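Local coordinates for protein-L-isoaspartate(D-aspartate) O-methyltransferase (Sulfolobus tokodaii, PDB 1VBF) that probably repairs damaged proteins by using S-adenosyl-L-methionine to methylate L-isoaspartyl residues that arise from spontaneous decay of aspartate and asparagine, at residues B[1-7]-B[38-42]; B[54-60]-B[83-87]; B[62-68]-B[137-141]; B[159-163]-B[174-178]. All coordinates share one frame; numbering follows the deposited sequence.

Contact 1: residues B[1-7]-B[38-42]; sequences ASEKEEI and YAHTH. Unlike the reference sequence in segment 1-7: A1 (reference Met).
With CG of E3 opposite its carbonyl carbon (chi1 -64°) and the chain extended beyond it, the carboxylate reaches the 38-42 turn. K4, its CG trans to the backbone N (chi1 -172°), lies alongside Y38, pointing the same way. E3 OE2 takes the amide of H40 at 2.7 Å, on the syn side but 32° out of the carboxylate plane, and more weakly that of T41, whose N is 3.4 Å from OE2. The backbone adds a straight bond from E3 N to Y38 O, 2.8 Å long. E3, at the N-cap position of helix 4-10, thus grips the loop from both its amide and its carboxylate. Shortening E3 to an alanine is likely to leave the amides of H40 and T41 without this acceptor and the loop freer to move. K4 CD lies over one face of the Y38 ring, 4.0 Å from its centroid in a CH-pi contact, with CG and CE against the rim, while I7 CD1 and T41 CG2 meet tip to tip. K4 NZ bonds N21 O, and Y38 OH accepts R25 N. I7 also packs on L56 and I60, and T41 bonds N57 through the backbone, seating the contact against helix 56-65.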
loop_
_atom_site.group_PDB
_atom_site.type_symbol
_atom_site.label_atom_id
_atom_site.label_comp_id
_atom_site.label_asym_id
_atom_site.label_seq_id
_atom_site.Cartn_x
_atom_site.Cartn_y
_atom_site.Cartn_z
ATOM N N ALA B 1 40.338 -10.422 -8.734
ATOM C CA ALA B 1 39.928 -11.798 -8.296
ATOM C C ALA B 1 39.814 -11.910 -6.752
ATOM O O ALA B 1 40.613 -12.607 -6.106
ATOM C CB ALA B 1 40.945 -12.828 -8.844
ATOM N N SER B 2 38.830 -11.231 -6.165
ATOM C CA SER B 2 38.659 -11.261 -4.718
ATOM C C SER B 2 37.636 -12.301 -4.325
ATOM O O SER B 2 37.911 -13.179 -3.504
ATOM C CB SER B 2 38.215 -9.889 -4.208
ATOM O OG SER B 2 37.985 -9.896 -2.812
ATOM N N GLU B 3 36.449 -12.197 -4.907
ATOM C CA GLU B 3 35.399 -13.150 -4.603
ATOM C C GLU B 3 35.435 -14.252 -5.631
ATOM O O GLU B 3 34.579 -15.128 -5.643
ATOM C CB GLU B 3 34.043 -12.458 -4.605
ATOM C CG GLU B 3 33.932 -11.412 -3.512
ATOM C CD GLU B 3 32.576 -10.734 -3.464
ATOM O OE1 GLU B 3 31.560 -11.448 -3.282
ATOM O OE2 GLU B 3 32.528 -9.486 -3.598
ATOM N N LYS B 4 36.458 -14.201 -6.479
ATOM C CA LYS B 4 36.629 -15.177 -7.542
ATOM C C LYS B 4 36.770 -16.620 -7.036
ATOM O O LYS B 4 36.091 -17.533 -7.541
ATOM C CB LYS B 4 37.831 -14.785 -8.410
ATOM C CG LYS B 4 38.008 -15.612 -9.678
ATOM C CD LYS B 4 39.129 -15.064 -10.540
ATOM C CE LYS B 4 39.122 -15.662 -11.963
ATOM N NZ LYS B 4 40.170 -16.703 -12.256
ATOM N N GLU B 5 37.642 -16.816 -6.040
ATOM C CA GLU B 5 37.869 -18.131 -5.442
ATOM C C GLU B 5 36.606 -18.632 -4.720
ATOM O O GLU B 5 36.313 -19.819 -4.775
ATOM C CB GLU B 5 39.062 -18.075 -4.483
ATOM C CG GLU B 5 39.496 -19.419 -3.858
ATOM C CD GLU B 5 38.595 -19.910 -2.688
ATOM O OE1 GLU B 5 38.022 -19.071 -1.939
ATOM O OE2 GLU B 5 38.488 -21.149 -2.501
ATOM N N GLU B 6 35.860 -17.747 -4.053
ATOM C CA GLU B 6 34.622 -18.173 -3.381
ATOM C C GLU B 6 33.696 -18.833 -4.414
ATOM O O GLU B 6 33.181 -19.940 -4.209
ATOM C CB GLU B 6 33.810 -16.996 -2.819
ATOM C CG GLU B 6 34.494 -15.983 -1.924
ATOM C CD GLU B 6 33.471 -15.007 -1.288
ATOM O OE1 GLU B 6 32.717 -15.440 -0.380
ATOM O OE2 GLU B 6 33.407 -13.820 -1.703
ATOM N N ILE B 7 33.473 -18.105 -5.509
ATOM C CA ILE B 7 32.594 -18.543 -6.573
ATOM C C ILE B 7 33.065 -19.806 -7.270
ATOM O O ILE B 7 32.250 -20.685 -7.577
ATOM C CB ILE B 7 32.400 -17.431 -7.634
ATOM C CG1 ILE B 7 31.905 -16.149 -6.967
ATOM C CG2 ILE B 7 31.374 -17.867 -8.662
ATOM C CD1 ILE B 7 31.597 -15.050 -7.918
ATOM N N TYR B 38 35.615 -8.918 -10.131
ATOM C CA TYR B 38 35.482 -9.995 -9.177
ATOM C C TYR B 38 35.227 -9.534 -7.737
ATOM O O TYR B 38 35.555 -10.250 -6.764
ATOM C CB TYR B 38 36.701 -10.912 -9.278
ATOM C CG TYR B 38 36.821 -11.552 -10.639
ATOM C CD1 TYR B 38 37.534 -10.930 -11.663
ATOM C CD2 TYR B 38 36.167 -12.754 -10.932
ATOM C CE1 TYR B 38 37.596 -11.490 -12.955
ATOM C CE2 TYR B 38 36.216 -13.324 -12.220
ATOM C CZ TYR B 38 36.932 -12.683 -13.227
ATOM O OH TYR B 38 36.961 -13.219 -14.503
ATOM N N ALA B 39 34.611 -8.349 -7.615
ATOM C CA ALA B 39 34.260 -7.762 -6.317
ATOM C C ALA B 39 32.817 -7.245 -6.377
ATOM O O ALA B 39 32.390 -6.736 -7.416
ATOM C CB ALA B 39 35.208 -6.638 -5.986
ATOM N N HIS B 40 32.072 -7.363 -5.277
ATOM C CA HIS B 40 30.672 -6.918 -5.244
ATOM C C HIS B 40 29.891 -7.848 -6.130
ATOM O O HIS B 40 28.896 -7.491 -6.752
ATOM C CB HIS B 40 30.556 -5.477 -5.732
ATOM C CG HIS B 40 31.301 -4.518 -4.867
ATOM N ND1 HIS B 40 30.882 -4.199 -3.593
ATOM C CD2 HIS B 40 32.502 -3.916 -5.033
ATOM C CE1 HIS B 40 31.795 -3.443 -3.009
ATOM N NE2 HIS B 40 32.790 -3.258 -3.859
ATOM N N THR B 41 30.370 -9.075 -6.135
ATOM C CA THR B 41 29.831 -10.155 -6.922
ATOM C C THR B 41 28.309 -10.386 -6.909
ATOM O O THR B 41 27.768 -11.090 -7.773
ATOM C CB THR B 41 30.612 -11.403 -6.527
ATOM O OG1 THR B 41 31.723 -11.528 -7.418
ATOM C CG2 THR B 41 29.776 -12.639 -6.566
ATOM N N HIS B 42 27.616 -9.767 -5.959
ATOM C CA HIS B 42 26.179 -9.951 -5.847
ATOM C C HIS B 42 25.375 -8.835 -6.483
ATOM O O HIS B 42 24.153 -8.893 -6.508
ATOM C CB HIS B 42 25.763 -10.126 -4.375
ATOM C CG HIS B 42 26.193 -11.429 -3.765
ATOM N ND1 HIS B 42 27.476 -11.652 -3.307
ATOM C CD2 HIS B 42 25.519 -12.587 -3.556
ATOM C CE1 HIS B 42 27.572 -12.888 -2.847
ATOM N NE2 HIS B 42 26.400 -13.480 -2.986
#

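Contact 2: residues B[54-60]-B[83-87]; sequences TALNLGI and YYTAL
Y84 points from helix 83-91 toward the start of helix 56-65, and its side chain spans the gap to T54 and G59. CB already faces helix 56-65, and CG, next along, lies against W141, whose ring stacks on that of Y84. On the opposite face Y83 CD2 sits 3.8 Å above the ring centre, so the phenol is held between two aromatic neighbours. Farther out, Y84 CE2 comes to 3.5 Å from G59 CA, where a side chain would point at the ring, and CZ rests against the same carbon. At the tip OH donates to T54 O, 3.0 Å away, from well above the carbonyl plane (64° out of it). A phenylalanine in its place would probably keep the stacking but leave T54 O without this donor. Beside the phenol, the side chains of L56 and Y83 cross at about a right angle, L56 CD2 lying 4.0 Å from Y83 CE2, and I60 CD1 meets L87 CD1 at 3.8 Å. The axes of 56-60 and 83-87 come no closer than 11.7 Å, at 35°, a separation bridged by these long side chains. Around them, F20 of helix 14-22 touches L56, I60 and Y83, and L63 continues the packing onto Y84 and L87.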
loop_
_atom_site.group_PDB
_atom_site.type_symbol
_atom_site.label_atom_id
_atom_site.label_comp_id
_atom_site.label_asym_id
_atom_site.label_seq_id
_atom_site.Cartn_x
_atom_site.Cartn_y
_atom_site.Cartn_z
ATOM N N THR B 54 23.628 -9.291 -15.292
ATOM C CA THR B 54 23.305 -10.122 -14.141
ATOM C C THR B 54 24.502 -10.192 -13.177
ATOM O O THR B 54 25.676 -10.112 -13.592
ATOM C CB THR B 54 22.967 -11.553 -14.550
ATOM O OG1 THR B 54 21.810 -11.566 -15.386
ATOM C CG2 THR B 54 22.681 -12.372 -13.347
ATOM N N ALA B 55 24.196 -10.331 -11.892
ATOM C CA ALA B 55 25.215 -10.442 -10.869
ATOM C C ALA B 55 26.032 -11.694 -11.155
ATOM O O ALA B 55 25.480 -12.747 -11.524
ATOM C CB ALA B 55 24.571 -10.551 -9.525
ATOM N N LEU B 56 27.345 -11.578 -10.968
ATOM C CA LEU B 56 28.244 -12.685 -11.225
ATOM C C LEU B 56 27.858 -13.927 -10.453
ATOM O O LEU B 56 27.883 -15.042 -11.001
ATOM C CB LEU B 56 29.680 -12.320 -10.866
ATOM C CG LEU B 56 30.815 -12.747 -11.817
ATOM C CD1 LEU B 56 32.110 -12.893 -11.021
ATOM C CD2 LEU B 56 30.503 -14.056 -12.492
ATOM N N ASN B 57 27.527 -13.747 -9.177
ATOM C CA ASN B 57 27.151 -14.890 -8.370
ATOM C C ASN B 57 25.917 -15.564 -8.972
ATOM O O ASN B 57 25.823 -16.791 -9.034
ATOM C CB ASN B 57 26.889 -14.464 -6.930
ATOM C CG ASN B 57 27.546 -15.418 -5.907
ATOM O OD1 ASN B 57 27.227 -16.620 -5.843
ATOM N ND2 ASN B 57 28.473 -14.879 -5.106
ATOM N N LEU B 58 24.974 -14.764 -9.445
ATOM C CA LEU B 58 23.779 -15.327 -10.037
ATOM C C LEU B 58 24.110 -16.027 -11.355
ATOM O O LEU B 58 23.746 -17.204 -11.547
ATOM C CB LEU B 58 22.758 -14.229 -10.279
ATOM C CG LEU B 58 21.346 -14.523 -9.793
ATOM C CD1 LEU B 58 20.434 -13.601 -10.496
ATOM C CD2 LEU B 58 20.924 -15.930 -10.111
ATOM N N GLY B 59 24.787 -15.296 -12.256
ATOM C CA GLY B 59 25.183 -15.837 -13.557
ATOM C C GLY B 59 25.928 -17.175 -13.539
ATOM O O GLY B 59 25.609 -18.114 -14.290
ATOM N N ILE B 60 26.927 -17.276 -12.677
ATOM C CA ILE B 60 27.703 -18.506 -12.579
ATOM C C ILE B 60 26.829 -19.645 -12.068
ATOM O O ILE B 60 26.974 -20.806 -12.494
ATOM C CB ILE B 60 28.922 -18.308 -11.651
ATOM C CG1 ILE B 60 29.776 -17.156 -12.182
ATOM C CG2 ILE B 60 29.748 -19.576 -11.591
ATOM C CD1 ILE B 60 30.103 -17.305 -13.676
ATOM N N TYR B 83 30.131 -11.502 -21.808
ATOM C CA TYR B 83 30.869 -12.313 -20.835
ATOM C C TYR B 83 30.329 -13.740 -20.593
ATOM O O TYR B 83 31.097 -14.720 -20.584
ATOM C CB TYR B 83 30.950 -11.589 -19.502
ATOM C CG TYR B 83 31.537 -12.453 -18.424
ATOM C CD1 TYR B 83 32.888 -12.786 -18.436
ATOM C CD2 TYR B 83 30.738 -13.002 -17.438
ATOM C CE1 TYR B 83 33.447 -13.667 -17.471
ATOM C CE2 TYR B 83 31.275 -13.895 -16.463
ATOM C CZ TYR B 83 32.630 -14.221 -16.484
ATOM O OH TYR B 83 33.161 -15.071 -15.527
ATOM N N TYR B 84 29.026 -13.877 -20.378
ATOM C CA TYR B 84 28.511 -15.219 -20.157
ATOM C C TYR B 84 28.533 -15.984 -21.481
ATOM O O TYR B 84 28.585 -17.225 -21.501
ATOM C CB TYR B 84 27.087 -15.195 -19.566
ATOM C CG TYR B 84 27.006 -14.563 -18.196
ATOM C CD1 TYR B 84 26.424 -13.320 -18.025
ATOM C CD2 TYR B 84 27.572 -15.184 -17.080
ATOM C CE1 TYR B 84 26.406 -12.701 -16.807
ATOM C CE2 TYR B 84 27.556 -14.564 -15.833
ATOM C CZ TYR B 84 26.970 -13.323 -15.711
ATOM O OH TYR B 84 26.937 -12.700 -14.491
ATOM N N THR B 85 28.505 -15.231 -22.583
ATOM C CA THR B 85 28.529 -15.837 -23.897
ATOM C C THR B 85 29.900 -16.498 -24.012
ATOM O O THR B 85 29.989 -17.687 -24.314
ATOM C CB THR B 85 28.333 -14.790 -25.009
ATOM O OG1 THR B 85 27.355 -13.833 -24.594
ATOM C CG2 THR B 85 27.842 -15.464 -26.295
ATOM N N ALA B 86 30.963 -15.739 -23.745
ATOM C CA ALA B 86 32.320 -16.294 -23.774
ATOM C C ALA B 86 32.460 -17.599 -22.944
ATOM O O ALA B 86 32.954 -18.598 -23.463
ATOM C CB ALA B 86 33.325 -15.258 -23.279
ATOM N N LEU B 87 32.037 -17.599 -21.674
ATOM C CA LEU B 87 32.130 -18.795 -20.829
ATOM C C LEU B 87 31.444 -20.020 -21.431
ATOM O O LEU B 87 31.918 -21.146 -21.258
ATOM C CB LEU B 87 31.535 -18.537 -19.445
ATOM C CG LEU B 87 32.124 -17.427 -18.556
ATOM C CD1 LEU B 87 31.347 -17.392 -17.248
ATOM C CD2 LEU B 87 33.618 -17.658 -18.284
#

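Contact 3: residues B[62-68]-B[137-141]; sequences MLDELDL and RVVVW
L66 and R137 make the closest backbone approach, 6.9 Å between CA atoms, where the chain turns off helix 56-65 through D67, with its positive phi of 57°, above strand 137-140. Two kinds of chemistry share this surface. At one end the R137 chain, bent at chi2 and chi3, runs antiparallel alongside the L66 side chain and brings its guanidinium beneath the turn. As modelled, NH1 makes a salt bridge to D67 OD2 at 3.0 Å, the carboxylate and guanidinium planes turned 31° apart, and donates to L66 O; but R137 NH1 and L66 O both sit too close to neighbours, so the details are uncertain. L68 CD2 packs on the aliphatic part of R137, 4.1 Å from CG. At the other end the contact is mainly apolar and aromatic. L63 CD2 meets the edge of the W141 indole, 3.8 Å from CZ2, the side chains crossing at about a right angle. Selenomethionine M62, bent at chi3, also sends its CE to that edge, while SE stands 4.6 Å from the centroid of the six-membered ring and 54° off its normal, an oblique Met-aromatic contact. V139 CG1 lies over one face of the indole. A buried arginine so placed is probably stabilised by the aspartate and perhaps by the L66 carbonyl, whereas M62 and L63 pack on W141 and V139 through hydrophobic and aromatic surfaces.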
loop_
_atom_site.group_PDB
_atom_site.type_symbol
_atom_site.label_atom_id
_atom_site.label_comp_id
_atom_site.label_asym_id
_atom_site.label_seq_id
_atom_site.Cartn_x
_atom_site.Cartn_y
_atom_site.Cartn_z
HETATM N N MSE B 62 23.567 -19.897 -12.525
HETATM C CA MSE B 62 22.699 -20.276 -13.624
HETATM C C MSE B 62 23.405 -21.156 -14.648
HETATM O O MSE B 62 22.881 -22.207 -15.043
HETATM C CB MSE B 62 22.143 -19.025 -14.279
HETATM C CG MSE B 62 21.350 -18.186 -13.297
HETATM SE SE MSE B 62 20.359 -16.729 -14.098
HETATM C CE MSE B 62 21.389 -15.281 -13.361
ATOM N N LEU B 63 24.599 -20.741 -15.070
ATOM C CA LEU B 63 25.352 -21.541 -16.029
ATOM C C LEU B 63 25.705 -22.891 -15.422
ATOM O O LEU B 63 25.636 -23.914 -16.101
ATOM C CB LEU B 63 26.627 -20.823 -16.461
ATOM C CG LEU B 63 26.448 -19.483 -17.191
ATOM C CD1 LEU B 63 27.789 -19.043 -17.751
ATOM C CD2 LEU B 63 25.404 -19.609 -18.308
ATOM N N ASP B 64 26.064 -22.907 -14.141
ATOM C CA ASP B 64 26.415 -24.162 -13.489
ATOM C C ASP B 64 25.209 -25.099 -13.498
ATOM O O ASP B 64 25.338 -26.310 -13.692
ATOM C CB ASP B 64 26.903 -23.897 -12.061
ATOM C CG ASP B 64 27.721 -25.063 -11.483
ATOM O OD1 ASP B 64 28.274 -25.876 -12.271
ATOM O OD2 ASP B 64 27.830 -25.151 -10.232
ATOM N N GLU B 65 24.025 -24.533 -13.327
ATOM C CA GLU B 65 22.799 -25.319 -13.316
ATOM C C GLU B 65 22.354 -25.741 -14.714
ATOM O O GLU B 65 21.490 -26.615 -14.845
ATOM C CB GLU B 65 21.683 -24.510 -12.661
ATOM C CG GLU B 65 21.770 -24.408 -11.147
ATOM C CD GLU B 65 21.401 -25.714 -10.463
ATOM O OE1 GLU B 65 20.331 -26.275 -10.769
ATOM O OE2 GLU B 65 22.179 -26.185 -9.612
ATOM N N LEU B 66 22.938 -25.113 -15.741
ATOM C CA LEU B 66 22.605 -25.381 -17.144
ATOM C C LEU B 66 23.151 -26.712 -17.642
ATOM O O LEU B 66 22.735 -27.212 -18.702
ATOM C CB LEU B 66 23.148 -24.265 -18.037
ATOM C CG LEU B 66 22.240 -23.521 -19.038
ATOM C CD1 LEU B 66 23.142 -22.828 -20.033
ATOM C CD2 LEU B 66 21.280 -24.442 -19.776
ATOM N N ASP B 67 24.098 -27.270 -16.883
ATOM C CA ASP B 67 24.719 -28.545 -17.218
ATOM C C ASP B 67 25.344 -28.456 -18.609
ATOM O O ASP B 67 24.916 -29.099 -19.561
ATOM C CB ASP B 67 23.672 -29.668 -17.127
ATOM C CG ASP B 67 24.255 -31.067 -17.404
ATOM O OD1 ASP B 67 25.351 -31.401 -16.881
ATOM O OD2 ASP B 67 23.597 -31.848 -18.138
ATOM N N LEU B 68 26.381 -27.643 -18.709
ATOM C CA LEU B 68 27.070 -27.448 -19.961
ATOM C C LEU B 68 28.234 -28.417 -20.164
ATOM O O LEU B 68 29.033 -28.633 -19.255
ATOM C CB LEU B 68 27.585 -26.021 -20.013
ATOM C CG LEU B 68 26.541 -24.905 -20.041
ATOM C CD1 LEU B 68 27.221 -23.540 -19.827
ATOM C CD2 LEU B 68 25.787 -24.967 -21.371
ATOM N N ARG B 137 20.644 -26.518 -24.865
ATOM C CA ARG B 137 20.392 -25.689 -23.707
ATOM C C ARG B 137 19.977 -24.293 -24.143
ATOM O O ARG B 137 20.294 -23.855 -25.257
ATOM C CB ARG B 137 21.683 -25.561 -22.887
ATOM C CG ARG B 137 22.389 -26.857 -22.539
ATOM C CD ARG B 137 21.735 -27.549 -21.377
ATOM N NE ARG B 137 21.493 -28.955 -21.658
ATOM C CZ ARG B 137 22.009 -29.941 -20.947
ATOM N NH1 ARG B 137 22.788 -29.637 -19.928
ATOM N NH2 ARG B 137 21.737 -31.207 -21.241
ATOM N N VAL B 138 19.290 -23.593 -23.238
ATOM C CA VAL B 138 18.872 -22.220 -23.456
ATOM C C VAL B 138 18.939 -21.452 -22.133
ATOM O O VAL B 138 18.486 -21.941 -21.099
ATOM C CB VAL B 138 17.440 -22.133 -23.971
ATOM C CG1 VAL B 138 17.062 -20.680 -24.101
ATOM C CG2 VAL B 138 17.305 -22.849 -25.291
ATOM N N VAL B 139 19.521 -20.257 -22.158
ATOM C CA VAL B 139 19.613 -19.419 -20.968
ATOM C C VAL B 139 18.994 -18.092 -21.332
ATOM O O VAL B 139 19.282 -17.561 -22.401
ATOM C CB VAL B 139 21.042 -19.068 -20.601
ATOM C CG1 VAL B 139 21.151 -18.814 -19.093
ATOM C CG2 VAL B 139 21.956 -20.124 -21.083
ATOM N N VAL B 140 18.171 -17.528 -20.457
ATOM C CA VAL B 140 17.563 -16.231 -20.756
ATOM C C VAL B 140 18.016 -15.310 -19.644
ATOM O O VAL B 140 17.983 -15.715 -18.510
ATOM C CB VAL B 140 16.021 -16.361 -20.796
ATOM C CG1 VAL B 140 15.397 -15.125 -21.454
ATOM C CG2 VAL B 140 15.648 -17.627 -21.555
ATOM N N TRP B 141 18.449 -14.096 -19.960
ATOM C CA TRP B 141 18.938 -13.178 -18.937
ATOM C C TRP B 141 17.992 -12.035 -18.646
ATOM O O TRP B 141 18.408 -10.908 -18.364
ATOM C CB TRP B 141 20.309 -12.600 -19.320
ATOM C CG TRP B 141 21.398 -13.631 -19.459
ATOM C CD1 TRP B 141 21.911 -14.113 -20.620
ATOM C CD2 TRP B 141 22.046 -14.370 -18.400
ATOM N NE1 TRP B 141 22.821 -15.107 -20.369
ATOM C CE2 TRP B 141 22.929 -15.288 -19.024
ATOM C CE3 TRP B 141 21.961 -14.348 -17.000
ATOM C CZ2 TRP B 141 23.731 -16.182 -18.289
ATOM C CZ3 TRP B 141 22.769 -15.253 -16.266
ATOM C CH2 TRP B 141 23.635 -16.150 -16.920
#

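Contact 4: residues B[159-163]-B[174-178]; sequences GIMIL and YKVIK
M161 and V176 form a central antiparallel hydrogen-bonded pair between two strands whose short segments run at 160°, 4.5 Å apart at closest. M161 N gives to V176 O at 2.7 Å, in the carbonyl plane, and V176 N answers to M161 O. L163 and Y174 form a second pair of reciprocal hydrogen bonds, Y174 N reaching L163 O at 2.8 Å, and K178 N to G159 O, 3.0 Å, closes the far end. The I160-I177 and I162-K175 pairs between them are non-hydrogen-bonded. The face of M161, L163, V176 and Y174 is the tightly packed one: M161 CB lies 4.2 Å from V176 CB, and L163, with CG in the crowded position between its N and carbonyl carbon (chi1 49°), brings CD1 to 4.0 Å from Y174 CB. P151 and Y152 of helix 149-154 cover M161 and V176 from that side. The face of I160, I162, K175 and I177 is looser toward the strand end. I160 CG1 and I177 CG1 lie side by side at 4.0 Å, but I177 is partly exposed. K175, fully extended, passes its CG 4.1 Å from I160 CG2 and carries NZ to E65 O of helix 56-65, which lies over this face. Likewise partly exposed, K178 turns its NZ back to L155 O and Y152 O. The two strands make a beta hairpin, and strand 184-191 follows at the sheet's margin. The resulting order 3-2-1-4-5-6-7 is known from isoaspartyl methyltransferases, in contrast to the usual class I arrangement, where strand 7 lies between 5 and 6.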
loop_
_atom_site.group_PDB
_atom_site.type_symbol
_atom_site.label_atom_id
_atom_site.label_comp_id
_atom_site.label_asym_id
_atom_site.label_seq_id
_atom_site.Cartn_x
_atom_site.Cartn_y
_atom_site.Cartn_z
ATOM N N GLY B 159 16.316 -31.519 -23.589
ATOM C CA GLY B 159 17.027 -30.283 -23.324
ATOM C C GLY B 159 16.716 -29.636 -21.996
ATOM O O GLY B 159 15.761 -29.995 -21.334
ATOM N N ILE B 160 17.527 -28.663 -21.608
ATOM C CA ILE B 160 17.326 -27.962 -20.349
ATOM C C ILE B 160 17.320 -26.491 -20.620
ATOM O O ILE B 160 18.173 -26.005 -21.358
ATOM C CB ILE B 160 18.473 -28.247 -19.363
ATOM C CG1 ILE B 160 18.390 -29.701 -18.910
ATOM C CG2 ILE B 160 18.459 -27.240 -18.186
ATOM C CD1 ILE B 160 19.538 -30.095 -18.027
HETATM N N MSE B 161 16.353 -25.786 -20.032
HETATM C CA MSE B 161 16.277 -24.334 -20.175
HETATM C C MSE B 161 16.195 -23.656 -18.814
HETATM O O MSE B 161 15.528 -24.148 -17.905
HETATM C CB MSE B 161 15.072 -23.906 -21.010
HETATM C CG MSE B 161 14.918 -22.378 -21.113
HETATM SE SE MSE B 161 13.396 -21.799 -22.224
HETATM C CE MSE B 161 14.088 -20.112 -22.789
ATOM N N ILE B 162 16.891 -22.535 -18.674
ATOM C CA ILE B 162 16.861 -21.769 -17.444
ATOM C C ILE B 162 16.449 -20.334 -17.759
ATOM O O ILE B 162 17.044 -19.696 -18.627
ATOM C CB ILE B 162 18.241 -21.806 -16.736
ATOM C CG1 ILE B 162 18.437 -23.193 -16.124
ATOM C CG2 ILE B 162 18.351 -20.719 -15.632
ATOM C CD1 ILE B 162 19.717 -23.379 -15.363
ATOM N N LEU B 163 15.407 -19.841 -17.086
ATOM C CA LEU B 163 14.946 -18.465 -17.274
ATOM C C LEU B 163 14.145 -17.968 -16.107
ATOM O O LEU B 163 13.575 -18.766 -15.371
ATOM C CB LEU B 163 14.054 -18.310 -18.504
ATOM C CG LEU B 163 12.854 -19.223 -18.825
ATOM C CD1 LEU B 163 12.338 -20.014 -17.645
ATOM C CD2 LEU B 163 11.769 -18.354 -19.401
ATOM N N TYR B 174 13.697 -20.386 -13.095
ATOM C CA TYR B 174 13.231 -21.735 -13.362
ATOM C C TYR B 174 14.146 -22.583 -14.226
ATOM O O TYR B 174 14.691 -22.112 -15.226
ATOM C CB TYR B 174 11.875 -21.727 -14.052
ATOM C CG TYR B 174 10.708 -21.385 -13.192
ATOM C CD1 TYR B 174 10.318 -20.061 -13.004
ATOM C CD2 TYR B 174 9.970 -22.393 -12.580
ATOM C CE1 TYR B 174 9.218 -19.751 -12.228
ATOM C CE2 TYR B 174 8.860 -22.095 -11.795
ATOM C CZ TYR B 174 8.493 -20.775 -11.625
ATOM O OH TYR B 174 7.404 -20.486 -10.844
ATOM N N LYS B 175 14.292 -23.844 -13.837
ATOM C CA LYS B 175 15.085 -24.791 -14.601
ATOM C C LYS B 175 14.056 -25.724 -15.264
ATOM O O LYS B 175 13.366 -26.509 -14.604
ATOM C CB LYS B 175 16.030 -25.571 -13.682
ATOM C CG LYS B 175 16.913 -26.563 -14.417
ATOM C CD LYS B 175 17.830 -27.279 -13.456
ATOM C CE LYS B 175 18.654 -28.322 -14.170
ATOM N NZ LYS B 175 19.772 -28.755 -13.307
ATOM N N VAL B 176 13.961 -25.626 -16.579
ATOM C CA VAL B 176 12.989 -26.391 -17.336
ATOM C C VAL B 176 13.593 -27.535 -18.121
ATOM O O VAL B 176 14.507 -27.322 -18.908
ATOM C CB VAL B 176 12.274 -25.465 -18.323
ATOM C CG1 VAL B 176 11.222 -26.213 -19.088
ATOM C CG2 VAL B 176 11.685 -24.314 -17.586
ATOM N N ILE B 177 13.096 -28.748 -17.916
ATOM C CA ILE B 177 13.609 -29.875 -18.685
ATOM C C ILE B 177 12.527 -30.285 -19.664
ATOM O O ILE B 177 11.455 -30.710 -19.263
ATOM C CB ILE B 177 13.949 -31.084 -17.810
ATOM C CG1 ILE B 177 15.084 -30.740 -16.846
ATOM C CG2 ILE B 177 14.352 -32.237 -18.693
ATOM C CD1 ILE B 177 15.445 -31.883 -15.955
ATOM N N LYS B 178 12.803 -30.167 -20.948
ATOM C CA LYS B 178 11.788 -30.500 -21.920
ATOM C C LYS B 178 11.279 -31.934 -21.877
ATOM O O LYS B 178 12.046 -32.886 -21.689
ATOM C CB LYS B 178 12.275 -30.162 -23.320
ATOM C CG LYS B 178 11.178 -30.196 -24.351
ATOM C CD LYS B 178 11.670 -29.568 -25.617
ATOM C CE LYS B 178 10.626 -29.553 -26.714
ATOM N NZ LYS B 178 11.222 -28.931 -27.940
#

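In the fold
Helix 56-65 ties the set together. Its start carries contact 2 and its later part contact 3, whose centres are 10 Å apart; the W141 indole of contact 3 packs against T54, G59 and Y84 of contact 2. Contact 1 touches contact 2 through T41 O and N57 N, 3.0 Å apart, at the start of that helix. Contacts 3 and 4, centres 8 Å apart, join through neighbouring strands 135-140 and 159-165, with V138 O 3.0 Å from I162 N. Contacts 1 and 4 are 26 Å apart between centres. In this family the cofactor binds near the loop after strand 73-77, so contacts 2 and 3, beside E76, probably border its pocket.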